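Local coordinates for protein - conserved hypothetical (Bacillus anthracis, PDB 4LES), which is a conserved hypothetical protein of unknown function, at residues H79-R93 with V111-T123. Residues are numbered along the deposited sequence; the frame is centred on the assembly and turned at random. Where two conformers were deposited one is given.
Sequences HTPKFDVTVKRVVER and VFIVVEAEGKNIT. With PO4 (phosphate ion), chain E; EOH (ethanol), chain D.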
loop_
_atom_site.group_PDB
_atom_site.type_symbol
_atom_site.label_atom_id
_atom_site.label_comp_id
_atom_site.label_asym_id
_atom_site.label_seq_id
_atom_site.Cartn_x
_atom_site.Cartn_y
_atom_site.Cartn_z
ATOM N N HIS A 79 9.497 12.588 -3.702
ATOM C CA HIS A 79 10.412 13.156 -2.764
ATOM C C HIS A 79 9.758 13.936 -1.614
ATOM O O HIS A 79 8.880 14.768 -1.833
ATOM C CB HIS A 79 11.349 14.081 -3.504
ATOM C CG HIS A 79 12.341 14.728 -2.622
ATOM N ND1 HIS A 79 13.481 14.083 -2.195
ATOM C CD2 HIS A 79 12.364 15.963 -2.065
ATOM C CE1 HIS A 79 14.166 14.900 -1.412
ATOM N NE2 HIS A 79 13.511 16.043 -1.326
ATOM N N THR A 80 10.193 13.633 -0.387
ATOM C CA THR A 80 9.755 14.354 0.808
ATOM C C THR A 80 11.060 14.724 1.482
ATOM O O THR A 80 12.121 14.194 1.122
ATOM C CB THR A 80 8.836 13.522 1.744
ATOM O OG1 THR A 80 9.582 12.481 2.407
ATOM C CG2 THR A 80 7.688 12.937 0.972
ATOM N N PRO A 81 11.006 15.661 2.436
ATOM C CA PRO A 81 12.245 16.121 3.066
ATOM C C PRO A 81 13.139 15.022 3.636
ATOM O O PRO A 81 14.347 15.056 3.438
ATOM C CB PRO A 81 11.744 17.046 4.187
ATOM C CG PRO A 81 10.385 17.501 3.733
ATOM C CD PRO A 81 9.809 16.338 2.983
ATOM N N LYS A 82 12.564 14.044 4.318
ATOM C CA LYS A 82 13.388 13.003 4.952
ATOM C C LYS A 82 13.446 11.681 4.208
ATOM O O LYS A 82 14.417 10.934 4.350
ATOM C CB LYS A 82 12.864 12.745 6.368
ATOM C CG LYS A 82 12.962 13.934 7.302
ATOM C CD LYS A 82 12.211 13.646 8.604
ATOM C CE LYS A 82 12.475 14.708 9.658
ATOM N NZ LYS A 82 11.764 14.388 10.924
ATOM N N PHE A 83 12.425 11.423 3.387
ATOM C CA PHE A 83 12.279 10.166 2.692
ATOM C C PHE A 83 11.842 10.286 1.225
ATOM O O PHE A 83 11.034 11.141 0.884
ATOM C CB PHE A 83 11.158 9.345 3.387
ATOM C CG PHE A 83 11.375 9.104 4.870
ATOM C CD1 PHE A 83 12.062 7.987 5.316
ATOM C CD2 PHE A 83 10.869 9.982 5.815
ATOM C CE1 PHE A 83 12.265 7.757 6.672
ATOM C CE2 PHE A 83 11.076 9.769 7.187
ATOM C CZ PHE A 83 11.776 8.658 7.615
ATOM N N ASP A 84 12.356 9.387 0.383
ATOM C CA ASP A 84 11.873 9.227 -1.002
ATOM C C ASP A 84 10.952 8.036 -0.922
ATOM O O ASP A 84 11.381 6.954 -0.528
ATOM C CB ASP A 84 13.004 8.937 -2.002
ATOM C CG ASP A 84 13.738 10.210 -2.435
ATOM O OD1 ASP A 84 13.187 11.315 -2.223
ATOM O OD2 ASP A 84 14.864 10.092 -2.971
ATOM N N VAL A 85 9.691 8.241 -1.275
ATOM C CA VAL A 85 8.682 7.209 -1.212
ATOM C C VAL A 85 8.371 6.692 -2.604
ATOM O O VAL A 85 7.982 7.457 -3.479
ATOM C CB VAL A 85 7.389 7.761 -0.581
ATOM C CG1 VAL A 85 6.303 6.702 -0.597
ATOM C CG2 VAL A 85 7.655 8.248 0.839
ATOM N N THR A 86 8.561 5.400 -2.819
ATOM C CA THR A 86 8.276 4.795 -4.111
ATOM C C THR A 86 6.957 4.070 -4.031
ATOM O O THR A 86 6.720 3.314 -3.082
ATOM C CB THR A 86 9.364 3.791 -4.491
ATOM O OG1 THR A 86 10.592 4.485 -4.633
ATOM C CG2 THR A 86 9.037 3.108 -5.821
ATOM N N VAL A 87 6.076 4.340 -4.990
ATOM C CA VAL A 87 4.818 3.628 -5.114
ATOM C C VAL A 87 4.980 2.723 -6.333
ATOM O O VAL A 87 5.218 3.183 -7.443
ATOM C CB VAL A 87 3.617 4.563 -5.268
ATOM C CG1 VAL A 87 2.332 3.760 -5.399
ATOM C CG2 VAL A 87 3.524 5.458 -4.040
ATOM N N LYS A 88 4.869 1.423 -6.123
ATOM C CA LYS A 88 5.125 0.504 -7.211
ATOM C C LYS A 88 3.880 0.195 -7.967
ATOM O O LYS A 88 3.784 0.463 -9.134
ATOM C CB LYS A 88 5.765 -0.754 -6.673
ATOM C CG LYS A 88 7.086 -0.475 -5.988
ATOM C CD LYS A 88 7.646 -1.758 -5.397
ATOM C CE LYS A 88 9.021 -1.502 -4.832
ATOM N NZ LYS A 88 9.596 -2.703 -4.159
ATOM N N ARG A 89 2.896 -0.353 -7.303
ATOM C CA ARG A 89 1.680 -0.660 -7.983
ATOM C C ARG A 89 0.546 -0.742 -7.017
ATOM O O ARG A 89 0.747 -0.771 -5.799
ATOM C CB ARG A 89 1.822 -1.961 -8.738
ATOM C CG ARG A 89 2.319 -3.105 -7.901
ATOM C CD ARG A 89 2.429 -4.418 -8.730
ATOM N NE ARG A 89 2.627 -5.469 -7.748
ATOM C CZ ARG A 89 2.361 -6.769 -7.893
ATOM N NH1 ARG A 89 1.890 -7.266 -9.032
ATOM N NH2 ARG A 89 2.583 -7.577 -6.858
ATOM N N VAL A 90 -0.657 -0.741 -7.583
ATOM C CA VAL A 90 -1.878 -0.897 -6.819
ATOM C C VAL A 90 -2.499 -2.158 -7.406
ATOM O O VAL A 90 -2.556 -2.292 -8.626
ATOM C CB VAL A 90 -2.825 0.290 -6.991
ATOM C CG1 VAL A 90 -4.153 0.001 -6.327
ATOM C CG2 VAL A 90 -2.193 1.563 -6.437
ATOM N N VAL A 91 -2.937 -3.078 -6.557
ATOM C CA VAL A 91 -3.517 -4.343 -7.025
ATOM C C VAL A 91 -4.891 -4.595 -6.425
ATOM O O VAL A 91 -5.076 -4.473 -5.230
ATOM C CB VAL A 91 -2.621 -5.518 -6.621
ATOM C CG1 VAL A 91 -3.201 -6.843 -7.118
ATOM C CG2 VAL A 91 -1.231 -5.311 -7.203
ATOM N N GLU A 92 -5.839 -4.946 -7.279
ATOM C CA GLU A 92 -7.199 -5.263 -6.881
ATOM C C GLU A 92 -7.284 -6.766 -6.895
ATOM O O GLU A 92 -7.059 -7.392 -7.942
ATOM C CB GLU A 92 -8.185 -4.661 -7.897
ATOM C CG GLU A 92 -9.639 -5.003 -7.656
ATOM C CD GLU A 92 -10.567 -4.416 -8.713
ATOM O OE1 GLU A 92 -10.091 -3.953 -9.771
ATOM O OE2 GLU A 92 -11.791 -4.428 -8.479
ATOM N N ARG A 93 -7.585 -7.362 -5.750
ATOM C CA ARG A 93 -7.657 -8.826 -5.675
ATOM C C ARG A 93 -8.700 -9.404 -4.742
ATOM O O ARG A 93 -9.220 -8.732 -3.874
ATOM C CB ARG A 93 -6.276 -9.415 -5.358
ATOM C CG ARG A 93 -5.556 -8.818 -4.174
ATOM C CD ARG A 93 -4.057 -9.078 -4.266
ATOM N NE ARG A 93 -3.699 -10.418 -3.850
ATOM C CZ ARG A 93 -2.597 -11.070 -4.210
ATOM N NH1 ARG A 93 -2.394 -12.290 -3.748
ATOM N NH2 ARG A 93 -1.716 -10.545 -5.044
ATOM N N VAL A 111 -13.466 -6.051 -2.377
ATOM C CA VAL A 111 -12.161 -6.548 -2.834
ATOM C C VAL A 111 -11.065 -5.977 -1.960
ATOM O O VAL A 111 -11.279 -5.008 -1.255
ATOM C CB VAL A 111 -11.838 -6.150 -4.311
ATOM C CG1 VAL A 111 -12.702 -6.908 -5.281
ATOM C CG2 VAL A 111 -11.995 -4.657 -4.533
ATOM N N PHE A 112 -9.900 -6.607 -1.990
ATOM C CA PHE A 112 -8.746 -6.062 -1.321
ATOM C C PHE A 112 -8.061 -5.159 -2.328
ATOM O O PHE A 112 -7.877 -5.557 -3.486
ATOM C CB PHE A 112 -7.755 -7.146 -0.907
ATOM C CG PHE A 112 -8.198 -7.966 0.258
ATOM C CD1 PHE A 112 -8.360 -7.379 1.505
ATOM C CD2 PHE A 112 -8.399 -9.326 0.129
ATOM C CE1 PHE A 112 -8.752 -8.132 2.592
ATOM C CE2 PHE A 112 -8.804 -10.088 1.213
ATOM C CZ PHE A 112 -8.978 -9.491 2.444
ATOM N N ILE A 113 -7.729 -3.940 -1.923
ATOM C CA ILE A 113 -6.948 -3.050 -2.785
ATOM C C ILE A 113 -5.625 -2.946 -2.074
ATOM O O ILE A 113 -5.586 -2.540 -0.906
ATOM C CB ILE A 113 -7.566 -1.655 -2.943
ATOM C CG1 ILE A 113 -8.971 -1.772 -3.557
ATOM C CG2 ILE A 113 -6.689 -0.778 -3.839
ATOM C CD1 ILE A 113 -8.993 -2.466 -4.918
ATOM N N VAL A 114 -4.561 -3.387 -2.739
ATOM C CA VAL A 114 -3.224 -3.359 -2.156
ATOM C C VAL A 114 -2.409 -2.252 -2.801
ATOM O O VAL A 114 -2.322 -2.185 -4.012
ATOM C CB VAL A 114 -2.467 -4.674 -2.428
ATOM C CG1 VAL A 114 -1.068 -4.637 -1.807
ATOM C CG2 VAL A 114 -3.252 -5.861 -1.901
ATOM N N VAL A 115 -1.861 -1.355 -1.999
ATOM C CA VAL A 115 -0.954 -0.310 -2.500
ATOM C C VAL A 115 0.461 -0.728 -2.056
ATOM O O VAL A 115 0.773 -0.737 -0.863
ATOM C CB VAL A 115 -1.310 1.083 -1.925
ATOM C CG1 VAL A 115 -0.328 2.132 -2.388
ATOM C CG2 VAL A 115 -2.731 1.499 -2.305
ATOM N N GLU A 116 1.304 -1.104 -3.000
ATOM C CA GLU A 116 2.697 -1.463 -2.707
ATOM C C GLU A 116 3.563 -0.204 -2.742
ATOM O O GLU A 116 3.644 0.479 -3.750
ATOM C CB GLU A 116 3.229 -2.452 -3.734
ATOM C CG GLU A 116 2.614 -3.830 -3.614
ATOM C CD GLU A 116 3.233 -4.822 -4.582
ATOM O OE1 GLU A 116 3.829 -4.386 -5.603
ATOM O OE2 GLU A 116 3.107 -6.040 -4.328
ATOM N N ALA A 117 4.226 0.072 -1.642
ATOM C CA ALA A 117 5.040 1.256 -1.514
ATOM C C ALA A 117 6.241 0.984 -0.654
ATOM O O ALA A 117 6.292 -0.003 0.082
ATOM C CB ALA A 117 4.213 2.360 -0.867
ATOM N N GLU A 118 7.219 1.867 -0.738
ATOM C CA GLU A 118 8.395 1.759 0.121
ATOM C C GLU A 118 9.018 3.140 0.372
ATOM O O GLU A 118 8.816 4.058 -0.416
ATOM C CB GLU A 118 9.386 0.766 -0.466
ATOM C CG GLU A 118 9.897 1.099 -1.849
ATOM C CD GLU A 118 10.781 -0.017 -2.399
ATOM O OE1 GLU A 118 10.464 -1.199 -2.144
ATOM O OE2 GLU A 118 11.777 0.290 -3.085
ATOM N N GLY A 119 9.717 3.292 1.487
ATOM C CA GLY A 119 10.339 4.562 1.833
ATOM C C GLY A 119 11.817 4.379 2.078
ATOM O O GLY A 119 12.219 3.403 2.686
ATOM N N LYS A 120 12.611 5.334 1.619
ATOM C CA LYS A 120 14.050 5.317 1.767
ATOM C C LYS A 120 14.467 6.560 2.542
ATOM O O LYS A 120 14.089 7.662 2.196
ATOM C CB LYS A 120 14.696 5.327 0.379
ATOM C CG LYS A 120 16.215 5.207 0.310
ATOM C CD LYS A 120 16.631 5.183 -1.167
ATOM C CE LYS A 120 17.937 4.454 -1.443
ATOM N NZ LYS A 120 19.147 5.227 -1.079
ATOM N N ASN A 121 15.238 6.376 3.597
ATOM C CA ASN A 121 15.730 7.476 4.392
ATOM C C ASN A 121 16.802 8.114 3.545
ATOM O O ASN A 121 17.809 7.480 3.267
ATOM C CB ASN A 121 16.310 6.953 5.714
ATOM C CG ASN A 121 16.983 8.047 6.555
ATOM O OD1 ASN A 121 16.994 9.244 6.196
ATOM N ND2 ASN A 121 17.563 7.633 7.681
ATOM N N ILE A 122 16.580 9.350 3.106
ATOM C CA ILE A 122 17.562 10.036 2.276
ATOM C C ILE A 122 18.387 11.056 3.053
ATOM O O ILE A 122 19.082 11.865 2.454
ATOM C CB ILE A 122 16.910 10.739 1.077
ATOM C CG1 ILE A 122 15.797 11.672 1.548
ATOM C CG2 ILE A 122 16.353 9.708 0.114
ATOM C CD1 ILE A 122 15.366 12.665 0.500
ATOM N N THR A 123 18.310 11.006 4.382
ATOM C CA THR A 123 19.096 11.899 5.251
ATOM C C THR A 123 20.345 11.122 5.694
ATOM O O THR A 123 20.484 9.927 5.415
ATOM C CB THR A 123 18.311 12.395 6.500
ATOM O OG1 THR A 123 18.073 11.312 7.430
ATOM C CG2 THR A 123 16.987 13.038 6.079
HETATM P P PO4 E . 1.058 -10.720 -7.775
HETATM O O1 PO4 E . 0.411 -9.650 -6.924
HETATM O O2 PO4 E . 0.689 -10.558 -9.226
HETATM O O3 PO4 E . 2.541 -10.580 -7.638
HETATM O O4 PO4 E . 0.615 -12.078 -7.302
HETATM C C1 EOH D . 16.270 7.304 -4.671
HETATM C C2 EOH D . 17.407 7.914 -3.874
HETATM O O EOH D . 15.048 7.357 -3.924
#
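Strands 83-93 and 111-121 run antiparallel, from the Phe-83/Asn-121 pair to the Arg-93/Phe-112 pair, their axes approaching to 4.6 Å. The regular pairing is broken where Lys-88 and Arg-89 together face Glu-116: Lys-88 N donates to Glu-116 O (2.8 Å), and Glu-116 N to Arg-89 O (2.9 Å). At the bulge Lys-88 and Arg-89 both reach acids of the second strand. Arg-89 lies alongside Glu-116 and holds it side-on, NE to OE1 at 2.7 Å and NH2 to OE2 at 3.0 Å. The acid sits at the guanidinium edge, but the two planes are turned 51° apart, so both nitrogens meet the oxygens from above the carboxylate plane. Tyr-155 OH also bonds OE2, and Glu-71 pairs with Arg-89 NH1, while NH2 reaches a phosphate ion, probably from the crystallisation liquor. The extended Lys-88 chain crosses to Glu-118, NZ to OE1 at 2.7 Å; Glu-118 CG lies between backbone N and carbonyl carbon (chi1 59°), and NZ comes from above the carboxylate plane. Apolar contacts line the opposite face, Val-90 CG1 against Ile-113 CG2 (3.6 Å) and Val-90 CG2 beside Val-115 CG2 (4.2 Å). This is a classic beta bulge in the central strand pair of a four-stranded antiparallel sheet.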